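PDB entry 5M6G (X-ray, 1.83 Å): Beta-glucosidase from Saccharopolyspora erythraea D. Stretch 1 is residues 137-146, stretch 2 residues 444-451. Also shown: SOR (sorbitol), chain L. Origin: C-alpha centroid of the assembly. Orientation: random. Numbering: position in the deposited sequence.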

ATOM      1  N   VAL A 137     -12.254   4.385  -1.222  1.00 10.71           N
ATOM      2  CA  VAL A 137     -13.597   4.453  -1.791  1.00 11.21           C
ATOM      3  C   VAL A 137     -14.504   3.481  -1.040  1.00 11.26           C
ATOM      4  O   VAL A 137     -14.231   2.277  -0.973  1.00 13.04           O
ATOM      5  N   HIS A 138     -15.591   4.000  -0.487  1.00 12.53           N
ATOM      6  CA  HIS A 138     -16.542   3.134   0.193  1.00 15.88           C
ATOM      7  C   HIS A 138     -17.192   2.172  -0.800  1.00 18.61           C
ATOM      8  O   HIS A 138     -17.656   2.578  -1.870  1.00 17.04           O
ATOM      9  N   GLY A 139     -17.207   0.889  -0.453  1.00 16.49           N
ATOM     10  CA  GLY A 139     -17.767  -0.122  -1.325  1.00 13.70           C
ATOM     11  C   GLY A 139     -16.799  -0.718  -2.321  1.00 15.79           C
ATOM     12  O   GLY A 139     -17.180  -1.638  -3.054  1.00 16.14           O
ATOM     13  N   ALA A 140     -15.566  -0.222  -2.383  1.00 10.54           N
ATOM     14  CA  ALA A 140     -14.535  -0.851  -3.189  1.00 14.34           C
ATOM     15  C   ALA A 140     -14.027  -2.113  -2.504  1.00 13.63           C
ATOM     16  O   ALA A 140     -14.036  -2.219  -1.276  1.00 14.67           O
ATOM     17  N   THR A 141     -13.575  -3.066  -3.314  1.00 12.03           N
ATOM     18  CA  THR A 141     -13.000  -4.305  -2.799  1.00 15.61           C
ATOM     19  C   THR A 141     -11.738  -4.011  -1.998  1.00 14.07           C
ATOM     20  O   THR A 141     -10.865  -3.274  -2.460  1.00 11.83           O
ATOM     21  N   ILE A 142     -11.625  -4.601  -0.809  1.00 13.47           N
ATOM     22  CA  ILE A 142     -10.442  -4.413   0.032  1.00 13.24           C
ATOM     23  C   ILE A 142      -9.675  -5.729   0.082  1.00 16.32           C
ATOM     24  O   ILE A 142     -10.145  -6.723   0.654  1.00 13.86           O
ATOM     25  N   TYR A 143      -8.485  -5.733  -0.516  1.00 16.18           N
ATOM     26  CA  TYR A 143      -7.632  -6.903  -0.634  1.00 13.94           C
ATOM     27  C   TYR A 143      -6.752  -7.037   0.600  1.00 13.32           C
ATOM     28  O   TYR A 143      -6.580  -6.074   1.356  1.00 11.96           O
ATOM     29  N   PRO A 144      -6.216  -8.231   0.863  1.00 11.43           N
ATOM     30  CA  PRO A 144      -5.237  -8.365   1.948  1.00 11.23           C
ATOM     31  C   PRO A 144      -4.092  -7.381   1.761  1.00 12.97           C
ATOM     32  O   PRO A 144      -3.685  -7.077   0.635  1.00 12.03           O
ATOM     33  N   HIS A 145      -3.585  -6.861   2.874  1.00 12.23           N
ATOM     34  CA  HIS A 145      -2.396  -6.031   2.775  1.00 13.10           C
ATOM     35  C   HIS A 145      -1.202  -6.867   2.307  1.00 13.54           C
ATOM     36  O   HIS A 145      -1.225  -8.108   2.303  1.00 12.13           O
ATOM     37  N   ASN A 146      -0.147  -6.153   1.910  1.00 13.14           N
ATOM     38  CA  ASN A 146       0.984  -6.771   1.221  1.00 10.53           C
ATOM     39  C   ASN A 146       1.610  -7.924   2.009  1.00 10.79           C
ATOM     40  O   ASN A 146       2.030  -8.922   1.411  1.00 12.52           O
ATOM     41  N   GLN A 444     -10.120  -6.011  10.648  1.00 15.61           N
ATOM     42  CA  GLN A 444      -9.570  -7.010   9.740  1.00 12.89           C
ATOM     43  C   GLN A 444      -8.992  -6.368   8.487  1.00 13.50           C
ATOM     44  O   GLN A 444      -8.214  -7.007   7.780  1.00 12.47           O
ATOM     45  N   SER A 445      -9.332  -5.114   8.216  1.00 11.30           N
ATOM     46  CA  SER A 445      -8.760  -4.410   7.077  1.00 12.78           C
ATOM     47  C   SER A 445      -7.488  -3.663   7.433  1.00 14.51           C
ATOM     48  O   SER A 445      -6.603  -3.523   6.578  1.00 13.38           O
ATOM     49  N   GLY A 446      -7.384  -3.168   8.666  1.00 10.81           N
ATOM     50  CA  GLY A 446      -6.189  -2.435   9.067  1.00  8.63           C
ATOM     51  C   GLY A 446      -6.101  -1.069   8.387  1.00 10.63           C
ATOM     52  O   GLY A 446      -7.081  -0.529   7.857  1.00 13.48           O
ATOM     53  N   GLY A 447      -4.890  -0.517   8.405  1.00 10.53           N
ATOM     54  CA  GLY A 447      -4.664   0.837   7.928  1.00 14.15           C
ATOM     55  C   GLY A 447      -5.008   1.013   6.463  1.00 12.16           C
ATOM     56  O   GLY A 447      -5.180   0.060   5.702  1.00 12.02           O
ATOM     57  N   TRP A 448      -5.109   2.284   6.064  1.00 10.03           N
ATOM     58  CA  TRP A 448      -5.385   2.642   4.674  1.00  9.44           C
ATOM     59  C   TRP A 448      -6.689   2.000   4.202  1.00 13.73           C
ATOM     60  O   TRP A 448      -6.748   1.344   3.163  1.00 12.16           O
ATOM     61  N   THR A 449      -7.733   2.138   5.007  1.00 12.10           N
ATOM     62  CA  THR A 449      -9.034   1.586   4.647  1.00 11.35           C
ATOM     63  C   THR A 449     -10.065   2.662   4.956  1.00 13.22           C
ATOM     64  O   THR A 449     -10.330   2.945   6.128  1.00 12.47           O
ATOM     65  N   ILE A 450     -10.613   3.266   3.897  1.00 12.65           N
ATOM     66  CA  ILE A 450     -11.446   4.465   3.943  1.00 13.49           C
ATOM     67  C   ILE A 450     -10.648   5.647   4.468  1.00 16.80           C
ATOM     68  O   ILE A 450     -10.334   6.570   3.711  1.00 17.34           O
ATOM     69  N   SER A 451     -10.336   5.639   5.763  1.00 14.03           N
ATOM     70  CA  SER A 451      -9.474   6.650   6.360  1.00 15.64           C
ATOM     71  C   SER A 451      -8.001   6.274   6.192  1.00 15.17           C
ATOM     72  O   SER A 451      -7.658   5.191   5.720  1.00 14.02           O
TER

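His145 makes the clearest polar link of this contact: at the N-cap position just before a helix, it reaches across to a loop some 300 residues away in the chain and donates from NE2 to Gly447 O at 2.8 Å, the one clear hydrogen bond between the stretches. Its CA-to-CB bond points toward the partner, and chi1 at -88° (m) with chi2 at -60° sets the ring so that Gly447 O lies at its edge, near the ring plane, where an N-H can meet a carbonyl. Trp448 CB also sits at that edge, 4.3 Å from His145 CE1.

At Gly446, the first residue to leave the helix, positive phi by itself favours glycine; an ideal CB there would point toward the partner, 3.8 Å from His145 CD2.

The rest is loose packing led by two isoleucines, against both carbon and oxygen atoms. Ile142, also pointing toward the partner (m, m), places CG2 4.0 Å from Ser445 OG and CG1 4.3 Å from Thr449 CG2. Ile450, likewise m, m, starts sideways, but its end comes nearer, bringing CD1 to 3.8 Å from His138 CA and 3.9 Å from Val137 O. Val137 O accepts a hydrogen bond from Ala140 N within a type II turn from Val137 to Ala140.

Trp448 (m) leads its ring away, and its CH2 lies 3.5 Å from sorbitol C4.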

ATOM      1  CB  VAL A 137     -13.587   4.140  -3.294  1.00 14.87           C
ATOM      2  CG1 VAL A 137     -15.012   4.062  -3.809  1.00  9.21           C
ATOM      3  CG2 VAL A 137     -12.788   5.209  -4.070  1.00 11.46           C
ATOM      4  CB  HIS A 138     -17.601   3.973   0.901  1.00 17.04           C
ATOM      5  CG  HIS A 138     -18.540   3.154   1.723  1.00 16.81           C
ATOM      6  ND1 HIS A 138     -19.658   2.548   1.193  1.00 18.02           N
ATOM      7  CD2 HIS A 138     -18.497   2.797   3.029  1.00 17.55           C
ATOM      8  CE1 HIS A 138     -20.274   1.867   2.144  1.00 21.25           C
ATOM      9  NE2 HIS A 138     -19.592   2.007   3.266  1.00 21.45           N
ATOM     10  CB  ALA A 140     -13.370   0.116  -3.417  1.00 12.57           C
ATOM     11  CB  THR A 141     -12.657  -5.235  -3.963  1.00 15.27           C
ATOM     12  OG1 THR A 141     -13.773  -5.324  -4.858  1.00 15.21           O
ATOM     13  CG2 THR A 141     -12.295  -6.620  -3.460  1.00 11.19           C
ATOM     14  CB  ILE A 142     -10.804  -3.916   1.437  1.00 10.11           C
ATOM     15  CG1 ILE A 142     -11.594  -2.592   1.356  1.00 12.66           C
ATOM     16  CG2 ILE A 142      -9.535  -3.767   2.292  1.00 11.21           C
ATOM     17  CD1 ILE A 142     -10.841  -1.456   0.672  1.00 10.17           C
ATOM     18  CB  TYR A 143      -6.780  -6.800  -1.911  1.00 15.58           C
ATOM     19  CG  TYR A 143      -7.641  -6.851  -3.160  1.00 15.57           C
ATOM     20  CD1 TYR A 143      -8.084  -8.071  -3.676  1.00 12.07           C
ATOM     21  CD2 TYR A 143      -8.051  -5.685  -3.789  1.00 14.23           C
ATOM     22  CE1 TYR A 143      -8.906  -8.120  -4.799  1.00 17.52           C
ATOM     23  CE2 TYR A 143      -8.858  -5.719  -4.917  1.00 17.43           C
ATOM     24  CZ  TYR A 143      -9.291  -6.936  -5.411  1.00 17.62           C
ATOM     25  OH  TYR A 143     -10.099  -6.969  -6.524  1.00 17.15           O
ATOM     26  CB  PRO A 144      -4.757  -9.815   1.817  1.00 11.26           C
ATOM     27  CG  PRO A 144      -5.924 -10.538   1.189  1.00 13.67           C
ATOM     28  CD  PRO A 144      -6.500  -9.523   0.212  1.00 13.25           C
ATOM     29  CB  HIS A 145      -2.093  -5.347   4.108  1.00 12.79           C
ATOM     30  CG  HIS A 145      -2.786  -4.029   4.286  1.00 14.66           C
ATOM     31  ND1 HIS A 145      -2.600  -2.961   3.429  1.00 11.17           N
ATOM     32  CD2 HIS A 145      -3.674  -3.610   5.221  1.00 11.13           C
ATOM     33  CE1 HIS A 145      -3.326  -1.936   3.840  1.00  9.87           C
ATOM     34  NE2 HIS A 145      -3.996  -2.307   4.922  1.00 10.75           N
ATOM     35  CB  ASN A 146       2.047  -5.710   0.910  1.00  9.36           C
ATOM     36  CG  ASN A 146       1.687  -4.873  -0.302  1.00 15.69           C
ATOM     37  OD1 ASN A 146       0.733  -5.183  -1.004  1.00 12.31           O
ATOM     38  ND2 ASN A 146       2.464  -3.820  -0.564  1.00 13.81           N
ATOM     39  CB  GLN A 444     -10.632  -8.054   9.374  1.00 14.67           C
ATOM     40  CG  GLN A 444     -11.653  -7.612   8.312  1.00 13.16           C
ATOM     41  CD  GLN A 444     -12.778  -8.622   8.127  1.00 13.18           C
ATOM     42  OE1 GLN A 444     -13.242  -9.232   9.095  1.00 15.73           O
ATOM     43  NE2 GLN A 444     -13.233  -8.792   6.882  1.00 12.35           N
ATOM     44  CB  SER A 445      -9.793  -3.440   6.507  1.00 13.03           C
ATOM     45  OG  SER A 445     -10.914  -4.161   6.027  1.00 12.62           O
ATOM     46  CB  TRP A 448      -4.226   2.231   3.762  1.00 11.27           C
ATOM     47  CG  TRP A 448      -2.924   2.942   4.017  1.00 14.63           C
ATOM     48  CD1 TRP A 448      -1.822   2.440   4.654  1.00 13.89           C
ATOM     49  CD2 TRP A 448      -2.578   4.269   3.608  1.00 12.32           C
ATOM     50  NE1 TRP A 448      -0.817   3.381   4.681  1.00 14.66           N
ATOM     51  CE2 TRP A 448      -1.255   4.513   4.042  1.00 15.84           C
ATOM     52  CE3 TRP A 448      -3.262   5.283   2.922  1.00 16.46           C
ATOM     53  CZ2 TRP A 448      -0.602   5.728   3.812  1.00 16.66           C
ATOM     54  CZ3 TRP A 448      -2.608   6.488   2.690  1.00 21.55           C
ATOM     55  CH2 TRP A 448      -1.293   6.698   3.137  1.00 20.18           C
ATOM     56  CB  THR A 449      -9.326   0.286   5.397  1.00 13.04           C
ATOM     57  OG1 THR A 449      -8.225  -0.630   5.230  1.00 12.87           O
ATOM     58  CG2 THR A 449     -10.598  -0.353   4.846  1.00 13.34           C
ATOM     59  CB  ILE A 450     -12.724   4.275   4.777  1.00 15.32           C
ATOM     60  CG1 ILE A 450     -13.470   3.027   4.322  1.00 13.53           C
ATOM     61  CG2 ILE A 450     -13.604   5.515   4.619  1.00 13.41           C
ATOM     62  CD1 ILE A 450     -13.764   3.002   2.848  1.00 12.13           C
ATOM     63  CB  SER A 451      -9.790   6.819   7.842  1.00 15.48           C
ATOM     64  OG  SER A 451      -9.408   5.655   8.548  1.00 14.38           O
TER
HETATM   65  C1  SOR L 711       3.149   6.945   1.065  1.00 25.88           C
HETATM   66  C2  SOR L 711       1.789   7.494   0.672  1.00 38.96           C
HETATM   67  C3  SOR L 711       1.604   8.864   1.318  1.00 43.25           C
HETATM   68  C4  SOR L 711       0.145   9.307   1.261  1.00 31.59           C
HETATM   69  C5  SOR L 711      -0.208  10.343   2.333  1.00 40.79           C
HETATM   70  C6  SOR L 711      -1.729  10.437   2.418  1.00 25.74           C
HETATM   71  O1  SOR L 711       3.162   5.541   0.973  1.00 22.27           O
HETATM   72  O2  SOR L 711       1.706   7.602  -0.738  1.00 26.60           O
HETATM   73  O3  SOR L 711       2.409   9.788   0.632  1.00 35.74           O
HETATM   74  O4  SOR L 711      -0.144   9.833  -0.018  1.00 40.21           O
HETATM   75  O5  SOR L 711       0.338  10.007   3.602  1.00 37.75           O
HETATM   76  O6  SOR L 711      -2.119  11.054   3.627  1.00 35.41           O